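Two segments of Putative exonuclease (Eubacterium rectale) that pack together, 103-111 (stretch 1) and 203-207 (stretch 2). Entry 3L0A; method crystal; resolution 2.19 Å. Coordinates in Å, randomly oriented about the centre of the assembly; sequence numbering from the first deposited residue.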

ATOM      1  N   ARG A 103      11.510 -29.407   6.760  1.00 26.27           N
ATOM      2  CA  ARG A 103      12.270 -30.148   5.757  1.00 25.72           C
ATOM      3  C   ARG A 103      13.742 -29.676   5.547  1.00 25.81           C
ATOM      4  O   ARG A 103      14.459 -30.223   4.684  1.00 23.98           O
ATOM      5  CB  ARG A 103      11.488 -30.231   4.442  1.00 26.33           C
ATOM      6  CG  ARG A 103      11.428 -29.027   3.579  1.00 25.62           C
ATOM      7  CD  ARG A 103      10.564 -29.346   2.349  1.00 27.63           C
ATOM      8  NE  ARG A 103      10.413 -28.170   1.484  1.00 30.16           N
ATOM      9  CZ  ARG A 103      11.341 -27.696   0.638  1.00 27.60           C
ATOM     10  NH1 ARG A 103      12.508 -28.302   0.496  1.00 25.08           N
ATOM     11  NH2 ARG A 103      11.081 -26.608  -0.085  1.00 24.10           N
ATOM     12  N   ASP A 104      14.173 -28.681   6.345  1.00 25.47           N
ATOM     13  CA  ASP A 104      15.578 -28.219   6.381  1.00 25.28           C
ATOM     14  C   ASP A 104      16.354 -28.693   7.638  1.00 24.98           C
ATOM     15  O   ASP A 104      16.185 -28.156   8.726  1.00 24.31           O
ATOM     16  CB  ASP A 104      15.610 -26.670   6.277  1.00 24.97           C
ATOM     17  CG  ASP A 104      17.015 -26.119   5.963  1.00 25.81           C
ATOM     18  OD1 ASP A 104      17.363 -26.052   4.768  1.00 22.69           O
ATOM     19  OD2 ASP A 104      17.769 -25.767   6.912  1.00 25.14           O
ATOM     20  N   GLU A 105      17.233 -29.682   7.480  1.00 25.47           N
ATOM     21  CA  GLU A 105      17.999 -30.231   8.606  1.00 25.66           C
ATOM     22  C   GLU A 105      18.795 -29.184   9.358  1.00 24.63           C
ATOM     23  O   GLU A 105      18.821 -29.182  10.587  1.00 24.34           O
ATOM     24  CB  GLU A 105      18.963 -31.341   8.149  1.00 26.39           C
ATOM     25  CG  GLU A 105      18.274 -32.622   7.721  1.00 30.33           C
ATOM     26  CD  GLU A 105      19.213 -33.844   7.699  1.00 35.41           C
ATOM     27  OE1 GLU A 105      20.450 -33.654   7.779  1.00 35.96           O
ATOM     28  OE2 GLU A 105      18.689 -34.988   7.636  1.00 38.61           O
ATOM     29  N   TYR A 106      19.470 -28.311   8.624  1.00 23.96           N
ATOM     30  CA  TYR A 106      20.306 -27.288   9.247  1.00 23.45           C
ATOM     31  C   TYR A 106      19.453 -26.375  10.154  1.00 23.16           C
ATOM     32  O   TYR A 106      19.752 -26.179  11.334  1.00 24.01           O
ATOM     33  CB  TYR A 106      21.050 -26.474   8.173  1.00 23.39           C
ATOM     34  CG  TYR A 106      22.160 -25.600   8.757  1.00 24.61           C
ATOM     35  CD1 TYR A 106      23.338 -26.158   9.248  1.00 23.25           C
ATOM     36  CD2 TYR A 106      22.006 -24.220   8.854  1.00 25.51           C
ATOM     37  CE1 TYR A 106      24.333 -25.360   9.793  1.00 23.62           C
ATOM     38  CE2 TYR A 106      22.998 -23.427   9.397  1.00 25.58           C
ATOM     39  CZ  TYR A 106      24.145 -23.998   9.856  1.00 23.32           C
ATOM     40  OH  TYR A 106      25.088 -23.177  10.397  1.00 23.67           O
ATOM     41  N   PHE A 107      18.358 -25.877   9.624  1.00 21.76           N
ATOM     42  CA  PHE A 107      17.485 -25.003  10.394  1.00 21.42           C
ATOM     43  C   PHE A 107      16.987 -25.785  11.593  1.00 21.15           C
ATOM     44  O   PHE A 107      17.062 -25.301  12.722  1.00 20.50           O
ATOM     45  CB  PHE A 107      16.334 -24.513   9.511  1.00 20.78           C
ATOM     46  CG  PHE A 107      15.488 -23.337  10.096  1.00 20.45           C
ATOM     47  CD1 PHE A 107      14.751 -23.470  11.267  1.00 19.62           C
ATOM     48  CD2 PHE A 107      15.404 -22.124   9.410  1.00 19.44           C
ATOM     49  CE1 PHE A 107      13.965 -22.424  11.753  1.00 20.21           C
ATOM     50  CE2 PHE A 107      14.612 -21.074   9.877  1.00 17.58           C
ATOM     51  CZ  PHE A 107      13.897 -21.224  11.036  1.00 18.99           C
HETATM   52  N   MSE A 108      16.523 -27.014  11.375  1.00 21.62           N
HETATM   53  CA  MSE A 108      16.032 -27.824  12.521  1.00 21.80           C
HETATM   54  C   MSE A 108      17.116 -28.020  13.601  1.00 22.10           C
HETATM   55  O   MSE A 108      16.796 -28.244  14.742  1.00 24.29           O
HETATM   56  CB  MSE A 108      15.430 -29.180  12.090  1.00 20.87           C
HETATM   57  CG  MSE A 108      14.047 -29.090  11.453  1.00 21.10           C
HETATM   58 SE   MSE A 108      12.775 -28.077  12.455  0.75 19.32          SE
HETATM   59  CE  MSE A 108      12.309 -29.410  13.755  1.00 23.32           C
ATOM     60  N   LYS A 109      18.391 -27.920  13.291  1.00 22.23           N
ATOM     61  CA  LYS A 109      19.383 -28.099  14.347  1.00 22.53           C
ATOM     62  C   LYS A 109      19.367 -26.928  15.302  1.00 21.49           C
ATOM     63  O   LYS A 109      19.636 -27.094  16.477  1.00 22.15           O
ATOM     64  CB  LYS A 109      20.796 -28.291  13.796  1.00 22.44           C
ATOM     65  CG  LYS A 109      21.051 -29.593  13.060  1.00 25.24           C
ATOM     66  CD  LYS A 109      22.300 -29.428  12.132  1.00 26.94           C
ATOM     67  CE  LYS A 109      22.789 -30.747  11.450  1.00 29.33           C
ATOM     68  NZ  LYS A 109      23.787 -30.440  10.356  1.00 29.15           N
ATOM     69  N   TYR A 110      19.075 -25.735  14.811  1.00 21.27           N
ATOM     70  CA  TYR A 110      19.067 -24.564  15.704  1.00 20.58           C
ATOM     71  C   TYR A 110      17.803 -24.575  16.568  1.00 20.21           C
ATOM     72  O   TYR A 110      17.767 -23.992  17.668  1.00 18.99           O
ATOM     73  CB  TYR A 110      19.185 -23.277  14.923  1.00 20.30           C
ATOM     74  CG  TYR A 110      20.548 -22.989  14.454  1.00 20.27           C
ATOM     75  CD1 TYR A 110      21.082 -23.674  13.375  1.00 21.89           C
ATOM     76  CD2 TYR A 110      21.341 -22.021  15.070  1.00 20.73           C
ATOM     77  CE1 TYR A 110      22.367 -23.417  12.931  1.00 20.49           C
ATOM     78  CE2 TYR A 110      22.633 -21.761  14.620  1.00 21.98           C
ATOM     79  CZ  TYR A 110      23.141 -22.468  13.555  1.00 21.73           C
ATOM     80  OH  TYR A 110      24.425 -22.239  13.093  1.00 21.20           O
HETATM   81  N   MSE A 111      16.781 -25.268  16.070  1.00 19.96           N
HETATM   82  CA  MSE A 111      15.540 -25.373  16.781  1.00 20.14           C
HETATM   83  C   MSE A 111      15.579 -26.541  17.759  1.00 20.79           C
HETATM   84  O   MSE A 111      14.576 -26.812  18.410  1.00 21.05           O
HETATM   85  CB  MSE A 111      14.375 -25.548  15.807  1.00 19.44           C
HETATM   86  CG  MSE A 111      14.177 -24.383  14.926  1.00 19.78           C
HETATM   87 SE   MSE A 111      13.735 -22.762  15.956  0.75 14.96          SE
HETATM   88  CE  MSE A 111      12.342 -23.364  17.165  1.00 18.96           C
ATOM     89  N   ASP A 203      10.880 -17.569   2.688  1.00 22.82           N
ATOM     90  CA  ASP A 203      12.325 -17.389   2.779  1.00 23.86           C
ATOM     91  C   ASP A 203      12.753 -17.926   4.122  1.00 23.09           C
ATOM     92  O   ASP A 203      12.189 -17.521   5.114  1.00 24.28           O
ATOM     93  CB  ASP A 203      12.614 -15.881   2.735  1.00 24.09           C
ATOM     94  CG  ASP A 203      14.025 -15.537   2.303  1.00 24.93           C
ATOM     95  OD1 ASP A 203      14.720 -16.381   1.752  1.00 25.24           O
ATOM     96  OD2 ASP A 203      14.424 -14.375   2.504  1.00 27.91           O
ATOM     97  N   ILE A 204      13.733 -18.814   4.176  1.00 22.44           N
ATOM     98  CA  ILE A 204      14.305 -19.260   5.451  1.00 21.62           C
ATOM     99  C   ILE A 204      15.809 -18.954   5.553  1.00 21.59           C
ATOM    100  O   ILE A 204      16.552 -19.199   4.570  1.00 21.56           O
ATOM    101  CB  ILE A 204      14.120 -20.813   5.724  1.00 21.69           C
ATOM    102  CG1 ILE A 204      15.056 -21.659   4.838  1.00 20.98           C
ATOM    103  CG2 ILE A 204      12.642 -21.228   5.613  1.00 23.10           C
ATOM    104  CD1 ILE A 204      14.765 -23.136   4.811  1.00 14.01           C
ATOM    105  N   ARG A 205      16.235 -18.488   6.750  1.00 20.84           N
ATOM    106  CA  ARG A 205      17.630 -18.161   7.088  1.00 20.50           C
ATOM    107  C   ARG A 205      17.887 -18.342   8.572  1.00 20.01           C
ATOM    108  O   ARG A 205      17.036 -18.002   9.390  1.00 20.60           O
ATOM    109  CB  ARG A 205      17.945 -16.674   6.820  1.00 20.34           C
ATOM    110  CG  ARG A 205      17.979 -16.206   5.395  1.00 19.38           C
ATOM    111  CD  ARG A 205      18.994 -16.892   4.576  1.00 22.74           C
ATOM    112  NE  ARG A 205      18.997 -16.384   3.200  1.00 24.23           N
ATOM    113  CZ  ARG A 205      19.881 -16.781   2.276  1.00 25.74           C
ATOM    114  NH1 ARG A 205      20.816 -17.682   2.571  1.00 26.50           N
ATOM    115  NH2 ARG A 205      19.839 -16.274   1.051  1.00 24.70           N
ATOM    116  N   ILE A 206      19.087 -18.799   8.911  1.00 19.57           N
ATOM    117  CA  ILE A 206      19.669 -18.642  10.247  1.00 19.13           C
ATOM    118  C   ILE A 206      20.565 -17.404  10.225  1.00 19.69           C
ATOM    119  O   ILE A 206      21.490 -17.332   9.420  1.00 22.33           O
ATOM    120  CB  ILE A 206      20.508 -19.884  10.635  1.00 18.84           C
ATOM    121  CG1 ILE A 206      19.613 -21.112  10.832  1.00 17.85           C
ATOM    122  CG2 ILE A 206      21.238 -19.654  11.937  1.00 19.13           C
ATOM    123  CD1 ILE A 206      18.376 -20.870  11.845  1.00 15.19           C
ATOM    124  N   ILE A 207      20.293 -16.404  11.067  1.00 20.01           N
ATOM    125  CA  ILE A 207      21.078 -15.168  11.064  1.00 18.99           C
ATOM    126  C   ILE A 207      21.825 -14.984  12.396  1.00 18.57           C
ATOM    127  O   ILE A 207      21.193 -14.796  13.435  1.00 18.78           O
ATOM    128  CB  ILE A 207      20.196 -13.962  10.841  1.00 19.22           C
ATOM    129  CG1 ILE A 207      19.359 -14.143   9.579  1.00 20.62           C
ATOM    130  CG2 ILE A 207      21.038 -12.654  10.748  1.00 17.70           C
ATOM    131  CD1 ILE A 207      17.933 -13.795   9.725  1.00 17.42           C
TER

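A short helix, residues 105-110, lies across a strand, 204-207, with the two axes 9.1 Å apart at closest approach and their N-to-C directions 46° apart. The backbones come nearest at Phe 107 and Ile 206, whose CA atoms are 6.7 Å apart. No hydrogen bond joins the stretches; the contact is made mostly by side chains and is largely apolar. Asp 104 caps the helix: its OD2 accepts from Phe 107 N at 2.8 Å, satisfying an amide that the first turn leaves without a backbone partner. Asp 104 OD1, bonded elsewhere in the structure, lies 3.9 Å from Ile 204 CD1. Strand alternation points Ile 204 and Ile 206 toward the helix and Arg 205 away. Ile 206, the most covered residue of the contact, meets three aromatic rings. Ile 206 CD1 sits over a face of Phe 107, 4.2 Å from the ring centroid, and Ile 206 CG2 over a face of Tyr 110, 3.8 Å from that centroid; both methyls lie 14° off the ring normal, the geometry of CH-pi contacts. Ile 206 CG1 approaches Tyr 106 CE2 at 4.3 Å. Tyr 110 OH donates to Tyr 106 OH at 2.9 Å, linking two of these rings one helical turn apart. Phe 107 CD2 also lies 4.1 Å from Ile 204 CB.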